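Local coordinates for protein putative branched-chain amino acid ABC transporter (Rhodospirillum rubrum ATCC 11170, PDB 3HUT) that probably captures branched-chain or related amino acids outside the inner membrane and delivers them to an ABC transporter for uptake, at residues 12-17 with 50-55; 18-23 with 276-281; 75-80 with 98-103. All coordinates share one frame; numbering follows the deposited sequence.

Contact 1 of 3, residues 12-17 with 50-55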
ATOM      1  N   PRO A  12       0.755  13.481 -10.566  1.00  9.70           N
ATOM      2  CA  PRO A  12      -0.076  14.685 -10.476  1.00 10.01           C
ATOM      3  C   PRO A  12       0.516  15.817  -9.641  1.00 10.17           C
ATOM      4  O   PRO A  12       0.651  15.693  -8.425  1.00 10.76           O
ATOM      5  CB  PRO A  12      -1.382  14.148  -9.898  1.00 10.71           C
ATOM      6  CG  PRO A  12      -0.914  13.056  -8.985  1.00  9.65           C
ATOM      7  CD  PRO A  12       0.164  12.367  -9.801  1.00 10.25           C
ATOM      8  N   LEU A  13       0.867  16.920 -10.304  1.00 10.34           N
ATOM      9  CA  LEU A  13       1.423  18.089  -9.627  1.00 10.54           C
ATOM     10  C   LEU A  13       0.437  19.252  -9.678  1.00 12.69           C
ATOM     11  O   LEU A  13       0.679  20.319  -9.117  1.00 11.78           O
ATOM     12  CB  LEU A  13       2.754  18.495 -10.256  1.00 10.69           C
ATOM     13  CG  LEU A  13       3.869  17.464 -10.043  1.00 13.60           C
ATOM     14  CD1 LEU A  13       5.144  17.929 -10.724  1.00 10.49           C
ATOM     15  CD2 LEU A  13       4.096  17.256  -8.539  1.00  9.14           C
ATOM     16  N   THR A  14      -0.673  19.040 -10.373  1.00 12.54           N
ATOM     17  CA  THR A  14      -1.713  20.046 -10.459  1.00 14.33           C
ATOM     18  C   THR A  14      -3.025  19.281 -10.377  1.00 14.43           C
ATOM     19  O   THR A  14      -3.088  18.107 -10.741  1.00 14.18           O
ATOM     20  CB  THR A  14      -1.623  20.883 -11.778  1.00 14.26           C
ATOM     21  OG1 THR A  14      -1.679  20.028 -12.919  1.00 16.24           O
ATOM     22  CG2 THR A  14      -0.324  21.668 -11.813  1.00 15.93           C
ATOM     23  N   GLY A  15      -4.062  19.928  -9.862  1.00 13.69           N
ATOM     24  CA  GLY A  15      -5.336  19.251  -9.745  1.00 14.62           C
ATOM     25  C   GLY A  15      -5.635  18.831  -8.324  1.00 13.48           C
ATOM     26  O   GLY A  15      -4.843  19.067  -7.408  1.00 14.31           O
ATOM     27  N   ALA A  16      -6.781  18.187  -8.142  1.00 15.08           N
ATOM     28  CA  ALA A  16      -7.223  17.750  -6.826  1.00 14.42           C
ATOM     29  C   ALA A  16      -6.244  16.831  -6.105  1.00 13.94           C
ATOM     30  O   ALA A  16      -6.224  16.787  -4.880  1.00 13.69           O
ATOM     31  CB  ALA A  16      -8.578  17.063  -6.946  1.00 15.13           C
ATOM     32  N   ASN A  17      -5.431  16.105  -6.864  1.00 13.42           N
ATOM     33  CA  ASN A  17      -4.485  15.160  -6.279  1.00 13.63           C
ATOM     34  C   ASN A  17      -3.020  15.583  -6.336  1.00 12.43           C
ATOM     35  O   ASN A  17      -2.123  14.744  -6.245  1.00 12.38           O
ATOM     36  CB  ASN A  17      -4.661  13.798  -6.962  1.00 14.32           C
ATOM     37  CG  ASN A  17      -5.922  13.084  -6.514  1.00 16.87           C
ATOM     38  OD1 ASN A  17      -6.553  12.356  -7.285  1.00 19.28           O
ATOM     39  ND2 ASN A  17      -6.288  13.277  -5.256  1.00 13.97           N
ATOM     40  N   TYR A  50      10.422  14.140 -14.815  1.00  9.32           N
ATOM     41  CA  TYR A  50       9.056  14.215 -14.311  1.00  9.69           C
ATOM     42  C   TYR A  50       8.110  14.834 -15.329  1.00  9.66           C
ATOM     43  O   TYR A  50       8.514  15.657 -16.149  1.00  8.14           O
ATOM     44  CB  TYR A  50       9.018  15.064 -13.043  1.00 10.06           C
ATOM     45  CG  TYR A  50       9.786  14.480 -11.888  1.00  8.75           C
ATOM     46  CD1 TYR A  50       9.204  13.531 -11.050  1.00 10.14           C
ATOM     47  CD2 TYR A  50      11.098  14.873 -11.633  1.00 10.42           C
ATOM     48  CE1 TYR A  50       9.911  12.987  -9.983  1.00 10.08           C
ATOM     49  CE2 TYR A  50      11.817  14.334 -10.567  1.00 10.07           C
ATOM     50  CZ  TYR A  50      11.213  13.391  -9.744  1.00 10.57           C
ATOM     51  OH  TYR A  50      11.906  12.871  -8.673  1.00 10.70           O
ATOM     52  N   ALA A  51       6.844  14.438 -15.261  1.00  9.55           N
ATOM     53  CA  ALA A  51       5.818  14.976 -16.150  1.00 10.59           C
ATOM     54  C   ALA A  51       4.519  15.096 -15.359  1.00 10.44           C
ATOM     55  O   ALA A  51       4.079  14.129 -14.727  1.00  9.65           O
ATOM     56  CB  ALA A  51       5.623  14.061 -17.357  1.00  9.75           C
ATOM     57  N   ASP A  52       3.920  16.284 -15.382  1.00  8.76           N
ATOM     58  CA  ASP A  52       2.670  16.532 -14.668  1.00 10.17           C
ATOM     59  C   ASP A  52       1.487  15.908 -15.408  1.00 10.70           C
ATOM     60  O   ASP A  52       1.038  16.424 -16.430  1.00 10.16           O
ATOM     61  CB  ASP A  52       2.450  18.043 -14.515  1.00 11.46           C
ATOM     62  CG  ASP A  52       1.206  18.383 -13.707  1.00 11.35           C
ATOM     63  OD1 ASP A  52       0.524  17.460 -13.207  1.00 10.28           O
ATOM     64  OD2 ASP A  52       0.913  19.588 -13.574  1.00 10.77           O
ATOM     65  N   SER A  53       0.982  14.798 -14.886  1.00  9.08           N
ATOM     66  CA  SER A  53      -0.144  14.111 -15.505  1.00 10.95           C
ATOM     67  C   SER A  53      -1.489  14.751 -15.154  1.00 10.99           C
ATOM     68  O   SER A  53      -2.497  14.482 -15.808  1.00 11.53           O
ATOM     69  CB  SER A  53      -0.174  12.652 -15.060  1.00 11.22           C
ATOM     70  OG  SER A  53      -0.595  12.562 -13.708  1.00 12.65           O
ATOM     71  N   ARG A  54      -1.498  15.580 -14.112  1.00 10.90           N
ATOM     72  CA  ARG A  54      -2.716  16.246 -13.647  1.00 12.39           C
ATOM     73  C   ARG A  54      -3.790  15.235 -13.253  1.00 12.52           C
ATOM     74  O   ARG A  54      -4.959  15.593 -13.089  1.00 11.94           O
ATOM     75  CB  ARG A  54      -3.278  17.167 -14.736  1.00 13.72           C
ATOM     76  CG  ARG A  54      -2.298  18.206 -15.251  1.00 17.50           C
ATOM     77  CD  ARG A  54      -3.038  19.441 -15.746  1.00 21.75           C
ATOM     78  NE  ARG A  54      -4.059  19.117 -16.739  1.00 22.97           N
ATOM     79  CZ  ARG A  54      -3.796  18.748 -17.985  1.00 24.57           C
ATOM     80  NH1 ARG A  54      -2.538  18.659 -18.393  1.00 25.02           N
ATOM     81  NH2 ARG A  54      -4.787  18.472 -18.821  1.00 24.85           N
ATOM     82  N   ASP A  55      -3.386  13.980 -13.080  1.00 12.38           N
ATOM     83  CA  ASP A  55      -4.316  12.905 -12.745  1.00 11.87           C
ATOM     84  C   ASP A  55      -5.414  12.891 -13.801  1.00 12.47           C
ATOM     85  O   ASP A  55      -6.590  12.677 -13.503  1.00 12.10           O
ATOM     86  CB  ASP A  55      -4.927  13.106 -11.354  1.00 12.28           C
ATOM     87  CG  ASP A  55      -5.641  11.858 -10.852  1.00 15.41           C
ATOM     88  OD1 ASP A  55      -5.106  10.752 -11.078  1.00 16.25           O
ATOM     89  OD2 ASP A  55      -6.718  11.970 -10.224  1.00 15.70           O
TER
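The Asp52 carboxylate reaches across to Thr14 and accepts a hydrogen bond from its hydroxyl: Thr14 OG1 donates to Asp52 OD2 over 2.7 Å, arriving on the syn side and only 19° out of the carboxylate plane. The other oxygen is gripped twice. Leu13 N sends a nearly straight bond of 3.0 Å to Asp52 OD1, and Arg54 N, 2.9 Å from the same OD1, comes in from the opposite face of the plane; the second bond makes an Asx turn just where strand 46-52 ends. Three donors should therefore hold this carboxylate firmly against rotation. The Arg54 methylenes pass close by Thr14 OG1, while Thr14 O receives a CA-H...O contact from Arg54 CA at 3.5 Å. Pro12 fills in at the start of the loop, its CB 3.8 Å from Asp55 N and its CD 4.0 Å from Ser53 OG. That hydroxyl accepts from Asp55 N in an ST turn and is also bonded to Asp79. The contact thus ties the loop between strand 5-11 and helix 18-37 to the end of strand 46-52, at one edge of the parallel sheet, beside Phe80 and Ser81, which follow strand 73-78.

Contact 2 of 3, residues 18-23 with 276-281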
ATOM      1  N   ALA A  18      -2.776  16.883  -6.474  1.00 11.73           N
ATOM      2  CA  ALA A  18      -1.413  17.401  -6.554  1.00 11.53           C
ATOM      3  C   ALA A  18      -0.550  17.069  -5.331  1.00 10.13           C
ATOM      4  O   ALA A  18       0.652  16.843  -5.460  1.00 10.14           O
ATOM      5  CB  ALA A  18      -1.444  18.918  -6.773  1.00 10.33           C
ATOM      6  N   ALA A  19      -1.160  17.042  -4.151  1.00  8.97           N
ATOM      7  CA  ALA A  19      -0.420  16.758  -2.922  1.00 11.13           C
ATOM      8  C   ALA A  19       0.289  15.403  -2.971  1.00 11.47           C
ATOM      9  O   ALA A  19       1.358  15.218  -2.384  1.00 10.97           O
ATOM     10  CB  ALA A  19      -1.363  16.821  -1.714  1.00 10.95           C
ATOM     11  N   TYR A  20      -0.310  14.455  -3.674  1.00 11.48           N
ATOM     12  CA  TYR A  20       0.276  13.133  -3.788  1.00 12.13           C
ATOM     13  C   TYR A  20       1.493  13.168  -4.706  1.00 10.94           C
ATOM     14  O   TYR A  20       2.484  12.479  -4.466  1.00 11.17           O
ATOM     15  CB  TYR A  20      -0.777  12.159  -4.306  1.00 14.27           C
ATOM     16  CG  TYR A  20      -1.948  12.047  -3.362  1.00 16.69           C
ATOM     17  CD1 TYR A  20      -1.782  11.519  -2.083  1.00 19.18           C
ATOM     18  CD2 TYR A  20      -3.216  12.493  -3.732  1.00 16.83           C
ATOM     19  CE1 TYR A  20      -2.848  11.435  -1.194  1.00 22.46           C
ATOM     20  CE2 TYR A  20      -4.294  12.414  -2.849  1.00 19.87           C
ATOM     21  CZ  TYR A  20      -4.100  11.884  -1.581  1.00 22.30           C
ATOM     22  OH  TYR A  20      -5.154  11.793  -0.701  1.00 24.58           O
ATOM     23  N   GLY A  21       1.417  13.982  -5.753  1.00 10.33           N
ATOM     24  CA  GLY A  21       2.534  14.093  -6.672  1.00  9.61           C
ATOM     25  C   GLY A  21       3.697  14.751  -5.961  1.00  9.38           C
ATOM     26  O   GLY A  21       4.861  14.416  -6.193  1.00  8.06           O
ATOM     27  N   ARG A  22       3.381  15.691  -5.077  1.00  7.34           N
ATOM     28  CA  ARG A  22       4.419  16.383  -4.338  1.00  7.01           C
ATOM     29  C   ARG A  22       5.197  15.460  -3.402  1.00  6.85           C
ATOM     30  O   ARG A  22       6.426  15.525  -3.359  1.00  7.97           O
ATOM     31  CB  ARG A  22       3.822  17.571  -3.566  1.00  7.13           C
ATOM     32  CG  ARG A  22       3.487  18.760  -4.474  1.00  8.54           C
ATOM     33  CD  ARG A  22       3.200  20.037  -3.680  1.00  6.69           C
ATOM     34  NE  ARG A  22       1.952  19.971  -2.925  1.00  8.70           N
ATOM     35  CZ  ARG A  22       0.751  20.247  -3.425  1.00 11.62           C
ATOM     36  NH1 ARG A  22       0.620  20.612  -4.697  1.00 12.01           N
ATOM     37  NH2 ARG A  22      -0.322  20.177  -2.648  1.00 10.92           N
ATOM     38  N   VAL A  23       4.507  14.587  -2.673  1.00  7.95           N
ATOM     39  CA  VAL A  23       5.216  13.693  -1.762  1.00  8.66           C
ATOM     40  C   VAL A  23       5.959  12.609  -2.541  1.00  9.29           C
ATOM     41  O   VAL A  23       6.938  12.048  -2.055  1.00 11.07           O
ATOM     42  CB  VAL A  23       4.265  13.055  -0.705  1.00  9.53           C
ATOM     43  CG1 VAL A  23       3.577  14.160   0.089  1.00  9.89           C
ATOM     44  CG2 VAL A  23       3.243  12.145  -1.366  1.00  7.20           C
ATOM     45  N   THR A 276       4.002  10.222   4.647  1.00  9.72           N
ATOM     46  CA  THR A 276       2.739   9.501   4.622  1.00 10.07           C
ATOM     47  C   THR A 276       2.983   8.137   3.985  1.00 10.98           C
ATOM     48  O   THR A 276       4.088   7.851   3.516  1.00  9.77           O
ATOM     49  CB  THR A 276       1.693  10.236   3.773  1.00 10.72           C
ATOM     50  OG1 THR A 276       2.158  10.308   2.421  1.00  9.76           O
ATOM     51  CG2 THR A 276       1.465  11.656   4.303  1.00 11.20           C
ATOM     52  N   LEU A 277       1.949   7.302   3.956  1.00 10.74           N
ATOM     53  CA  LEU A 277       2.073   5.981   3.354  1.00 11.02           C
ATOM     54  C   LEU A 277       2.333   6.124   1.854  1.00 10.42           C
ATOM     55  O   LEU A 277       3.026   5.306   1.256  1.00  9.66           O
ATOM     56  CB  LEU A 277       0.805   5.160   3.613  1.00 11.88           C
ATOM     57  CG  LEU A 277      -0.477   5.420   2.821  1.00 15.45           C
ATOM     58  CD1 LEU A 277      -0.446   4.642   1.507  1.00 14.86           C
ATOM     59  CD2 LEU A 277      -1.672   4.963   3.649  1.00 19.19           C
ATOM     60  N   PHE A 278       1.789   7.174   1.248  1.00 10.66           N
ATOM     61  CA  PHE A 278       1.994   7.404  -0.177  1.00  9.32           C
ATOM     62  C   PHE A 278       3.450   7.787  -0.429  1.00  9.06           C
ATOM     63  O   PHE A 278       4.074   7.328  -1.390  1.00  8.00           O
ATOM     64  CB  PHE A 278       1.035   8.495  -0.658  1.00 11.85           C
ATOM     65  CG  PHE A 278      -0.408   8.119  -0.503  1.00 13.16           C
ATOM     66  CD1 PHE A 278      -1.011   7.252  -1.408  1.00 14.36           C
ATOM     67  CD2 PHE A 278      -1.146   8.568   0.586  1.00 15.84           C
ATOM     68  CE1 PHE A 278      -2.329   6.831  -1.226  1.00 16.04           C
ATOM     69  CE2 PHE A 278      -2.464   8.154   0.778  1.00 15.67           C
ATOM     70  CZ  PHE A 278      -3.056   7.284  -0.130  1.00 17.13           C
ATOM     71  N   ALA A 279       4.000   8.613   0.453  1.00  8.81           N
ATOM     72  CA  ALA A 279       5.393   9.018   0.327  1.00  8.75           C
ATOM     73  C   ALA A 279       6.284   7.780   0.470  1.00  7.11           C
ATOM     74  O   ALA A 279       7.273   7.620  -0.252  1.00  7.02           O
ATOM     75  CB  ALA A 279       5.736  10.032   1.400  1.00  9.47           C
ATOM     76  N   ALA A 280       5.919   6.900   1.396  1.00  5.72           N
ATOM     77  CA  ALA A 280       6.687   5.683   1.637  1.00  4.45           C
ATOM     78  C   ALA A 280       6.664   4.741   0.430  1.00  6.17           C
ATOM     79  O   ALA A 280       7.687   4.174   0.052  1.00  3.54           O
ATOM     80  CB  ALA A 280       6.145   4.973   2.869  1.00  6.64           C
ATOM     81  N   HIS A 281       5.495   4.562  -0.169  1.00  5.58           N
ATOM     82  CA  HIS A 281       5.390   3.697  -1.335  1.00  7.20           C
ATOM     83  C   HIS A 281       6.109   4.337  -2.519  1.00  7.65           C
ATOM     84  O   HIS A 281       6.654   3.640  -3.371  1.00  8.51           O
ATOM     85  CB  HIS A 281       3.917   3.433  -1.659  1.00  8.53           C
ATOM     86  CG  HIS A 281       3.260   2.490  -0.701  1.00 11.63           C
ATOM     87  ND1 HIS A 281       3.399   1.120  -0.794  1.00 13.24           N
ATOM     88  CD2 HIS A 281       2.510   2.715   0.403  1.00  9.67           C
ATOM     89  CE1 HIS A 281       2.764   0.547   0.212  1.00 12.17           C
ATOM     90  NE2 HIS A 281       2.217   1.493   0.955  1.00 12.01           N
TER
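Phe278 points from helix 277-296 at helix 18-37, and its side chain meets Tyr20 and Val23. Its CB lies 4.3 Å from Val23 CG2. Chi1 (-62°) sets CG anti to the carbonyl carbon, where Phe278 CG is 4.0 Å from Tyr20 CD1, and next along the rim CD2 sits 3.8 Å from Tyr20 CE1. CE2 meets that same CE1. The tyrosine thus turns its edge to one face of the phenylalanine, off the centre, in a T-shaped pair with centroids 5.0 Å apart and planes at 63°. Leu277 CD1 covers the opposite face, over the ring centre, and CD1 of Phe278, across the ring from CD2, meets Thr103 CG2. An alanine here would keep CB near Val23 but would probably leave the Tyr20 edge without its facing ring, opening a gap between the helices. One turn further along helix 18-37, Val23 CB packs on Ala279 CB at 4.0 Å. Thr276 OG1 accepts from Ala279 N (3.2 Å), capping the second helix at its N-terminus. The axes of segments 18-23 and 277-281 approach to 9.1 Å and cross at -45°, a helix-helix packing that brings the chain, late in its course, back against its first helix, consistent with the repeated interlobe crossings of type I periplasmic binding proteins.

Contact 3 of 3, residues 75-80 with 98-103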
ATOM      1  N   GLY A  75      12.550   3.285 -18.552  1.00  7.55           N
ATOM      2  CA  GLY A  75      11.508   2.828 -17.658  1.00  7.39           C
ATOM      3  C   GLY A  75      10.713   4.017 -17.171  1.00  8.65           C
ATOM      4  O   GLY A  75      11.207   5.142 -17.176  1.00 10.59           O
ATOM      5  N   VAL A  76       9.480   3.778 -16.750  1.00  8.09           N
ATOM      6  CA  VAL A  76       8.647   4.865 -16.265  1.00  8.36           C
ATOM      7  C   VAL A  76       8.086   4.566 -14.880  1.00 11.01           C
ATOM      8  O   VAL A  76       7.510   3.498 -14.663  1.00  8.70           O
ATOM      9  CB  VAL A  76       7.449   5.125 -17.216  1.00 10.27           C
ATOM     10  CG1 VAL A  76       6.489   6.139 -16.589  1.00  7.61           C
ATOM     11  CG2 VAL A  76       7.948   5.641 -18.558  1.00  8.14           C
ATOM     12  N   LEU A  77       8.272   5.499 -13.945  1.00  9.95           N
ATOM     13  CA  LEU A  77       7.714   5.366 -12.603  1.00 11.51           C
ATOM     14  C   LEU A  77       6.350   5.922 -12.903  1.00 15.92           C
ATOM     15  O   LEU A  77       6.222   7.006 -13.473  1.00 12.21           O
ATOM     16  CB  LEU A  77       8.485   6.225 -11.624  1.00 10.19           C
ATOM     17  CG  LEU A  77       9.770   5.466 -11.325  1.00 10.49           C
ATOM     18  CD1 LEU A  77      10.797   6.397 -10.750  1.00  9.84           C
ATOM     19  CD2 LEU A  77       9.442   4.310 -10.378  1.00 10.18           C
ATOM     20  N   GLY A  78       5.305   5.224 -12.494  1.00 20.12           N
ATOM     21  CA  GLY A  78       4.030   5.690 -12.970  1.00 24.52           C
ATOM     22  C   GLY A  78       2.693   5.901 -12.350  1.00 23.51           C
ATOM     23  O   GLY A  78       1.871   5.016 -12.220  1.00 27.68           O
ATOM     24  N   ASP A  79       2.440   7.166 -12.112  1.00 23.30           N
ATOM     25  CA  ASP A  79       1.183   7.632 -11.595  1.00 17.44           C
ATOM     26  C   ASP A  79       0.440   7.107 -10.410  1.00 15.41           C
ATOM     27  O   ASP A  79       0.408   5.936 -10.073  1.00 15.00           O
ATOM     28  CB  ASP A  79       0.210   7.786 -12.759  1.00 15.03           C
ATOM     29  CG  ASP A  79       0.007   9.253 -13.142  1.00 16.06           C
ATOM     30  OD1 ASP A  79      -0.398  10.020 -12.243  1.00 12.25           O
ATOM     31  OD2 ASP A  79       0.248   9.650 -14.312  1.00 13.87           O
ATOM     32  N   PHE A  80      -0.158   8.095  -9.786  1.00 11.45           N
ATOM     33  CA  PHE A  80      -0.926   7.988  -8.589  1.00 11.14           C
ATOM     34  C   PHE A  80      -2.182   7.113  -8.597  1.00 10.36           C
ATOM     35  O   PHE A  80      -2.268   6.134  -7.856  1.00  9.81           O
ATOM     36  CB  PHE A  80      -1.279   9.402  -8.198  1.00 11.09           C
ATOM     37  CG  PHE A  80      -2.119   9.470  -7.031  1.00 11.52           C
ATOM     38  CD1 PHE A  80      -1.608   9.090  -5.809  1.00 13.81           C
ATOM     39  CD2 PHE A  80      -3.452   9.830  -7.146  1.00 14.06           C
ATOM     40  CE1 PHE A  80      -2.411   9.054  -4.702  1.00 14.51           C
ATOM     41  CE2 PHE A  80      -4.269   9.799  -6.046  1.00 12.62           C
ATOM     42  CZ  PHE A  80      -3.751   9.408  -4.817  1.00 13.66           C
ATOM     43  N   PRO A  98       8.590  -0.720 -19.431  1.00  8.47           N
ATOM     44  CA  PRO A  98       8.253  -1.204 -18.089  1.00  6.91           C
ATOM     45  C   PRO A  98       7.713  -0.047 -17.244  1.00  7.49           C
ATOM     46  O   PRO A  98       8.286   1.044 -17.235  1.00  8.75           O
ATOM     47  CB  PRO A  98       9.586  -1.745 -17.576  1.00  7.07           C
ATOM     48  CG  PRO A  98      10.584  -0.848 -18.231  1.00  7.02           C
ATOM     49  CD  PRO A  98      10.048  -0.722 -19.643  1.00  8.47           C
ATOM     50  N   GLN A  99       6.609  -0.285 -16.542  1.00  6.23           N
ATOM     51  CA  GLN A  99       5.978   0.749 -15.717  1.00  6.88           C
ATOM     52  C   GLN A  99       5.833   0.307 -14.263  1.00  7.25           C
ATOM     53  O   GLN A  99       5.360  -0.792 -13.988  1.00  7.48           O
ATOM     54  CB  GLN A  99       4.590   1.096 -16.291  1.00  5.90           C
ATOM     55  CG  GLN A  99       3.689   1.921 -15.354  1.00  7.32           C
ATOM     56  CD  GLN A  99       2.268   2.113 -15.882  1.00  8.28           C
ATOM     57  OE1 GLN A  99       1.760   1.307 -16.655  1.00  7.87           O
ATOM     58  NE2 GLN A  99       1.615   3.176 -15.435  1.00  8.65           N
ATOM     59  N   LEU A 100       6.250   1.159 -13.334  1.00  7.13           N
ATOM     60  CA  LEU A 100       6.118   0.834 -11.922  1.00  6.99           C
ATOM     61  C   LEU A 100       5.318   1.922 -11.219  1.00  7.80           C
ATOM     62  O   LEU A 100       5.814   3.029 -11.011  1.00  5.89           O
ATOM     63  CB  LEU A 100       7.495   0.685 -11.253  1.00  6.44           C
ATOM     64  CG  LEU A 100       7.481   0.490  -9.723  1.00  8.67           C
ATOM     65  CD1 LEU A 100       6.576  -0.658  -9.362  1.00  8.25           C
ATOM     66  CD2 LEU A 100       8.893   0.242  -9.210  1.00  7.52           C
ATOM     67  N   SER A 101       4.069   1.612 -10.881  1.00  7.29           N
ATOM     68  CA  SER A 101       3.226   2.571 -10.180  1.00  6.72           C
ATOM     69  C   SER A 101       3.398   2.378  -8.679  1.00  7.48           C
ATOM     70  O   SER A 101       3.279   1.265  -8.164  1.00  6.03           O
ATOM     71  CB  SER A 101       1.756   2.374 -10.531  1.00  8.60           C
ATOM     72  OG  SER A 101       0.955   3.193  -9.692  1.00  9.73           O
ATOM     73  N   PRO A 102       3.668   3.463  -7.953  1.00  6.75           N
ATOM     74  CA  PRO A 102       3.831   3.259  -6.516  1.00  7.66           C
ATOM     75  C   PRO A 102       2.530   2.976  -5.776  1.00  8.67           C
ATOM     76  O   PRO A 102       2.529   2.299  -4.749  1.00  9.04           O
ATOM     77  CB  PRO A 102       4.504   4.556  -6.058  1.00 10.31           C
ATOM     78  CG  PRO A 102       4.008   5.571  -7.042  1.00 10.11           C
ATOM     79  CD  PRO A 102       4.037   4.834  -8.353  1.00  7.34           C
ATOM     80  N   THR A 103       1.414   3.445  -6.322  1.00  7.58           N
ATOM     81  CA  THR A 103       0.136   3.291  -5.636  1.00  9.00           C
ATOM     82  C   THR A 103      -1.076   2.730  -6.399  1.00  9.91           C
ATOM     83  O   THR A 103      -2.150   2.606  -5.820  1.00  9.85           O
ATOM     84  CB  THR A 103      -0.262   4.636  -5.028  1.00  8.15           C
ATOM     85  OG1 THR A 103      -0.225   5.641  -6.047  1.00  8.87           O
ATOM     86  CG2 THR A 103       0.710   5.029  -3.928  1.00 12.02           C
TER
HETATM   87  O   HOH W   1      -4.255   5.264  -6.208  1.00 28.78           O
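Pro98 pairs with the start of strand 73-78: its O accepts from Val76 N at 3.0 Å, and its CG rests 3.8 Å from Gly75 CA. Gln99 lies level with Val76 and gives a CA-H...O contact to Val76 O. Its extended side chain sends the amide to Gln116 and to the carbonyl of Ser85; Gly78 has no CB, and one would lie too close to Gln99 NE2. Leu100 continues the parallel pairing, its N bonded to Val76 O at 3.0 Å. Its own O takes Gly78 N over a short 2.7 Å, from above the carbonyl plane (54° out of it). Beside this, Leu100 CB meets Leu77 CD2 at 4.2 Å. From Ser101 on, side chains replace the backbone as donors. With OG anti to the backbone N (chi1 172°), Ser101 OG donates a hydrogen bond to Asp79 O, 2.8 Å away and nearly in line with the carbonyl, while also accepting from Ala104 N. Beyond Pro102, Thr103 OG1 stands between the backbone N and the carbonyl carbon (chi1 53°) and donates to Phe80 O over 2.8 Å, in the carbonyl plane on a lone pair. A water also donates to Phe80 O, at 2.7 Å. Chemically, two hydroxyls, from the last strand residue Ser101 and from Thr103, carry the pairing on where backbone bonds between the strands stop.

In the fold
The three contacts sit close together, their centres about 12 Å (contacts 1 and 2), 14 Å (1 and 3) and 13 Å (2 and 3) apart. Contacts 1 and 3 reach the same parallel sheet and meet where Ser53 OG lies 2.9 Å from Asp79 OD1, a probable hydrogen bond. Leu13 of contact 1 packs against helix 18-37, its CD2 3.6 Å from Gly21 C. Phe80 joins contacts 2 and 3: it stacks on Tyr20, and its CE1 is 4.0 Å from Phe278 CD1. Contacts 1 and 3 join loops leaving the C-terminal strand ends, the side that in relatives faces the ligand cleft between the lobes.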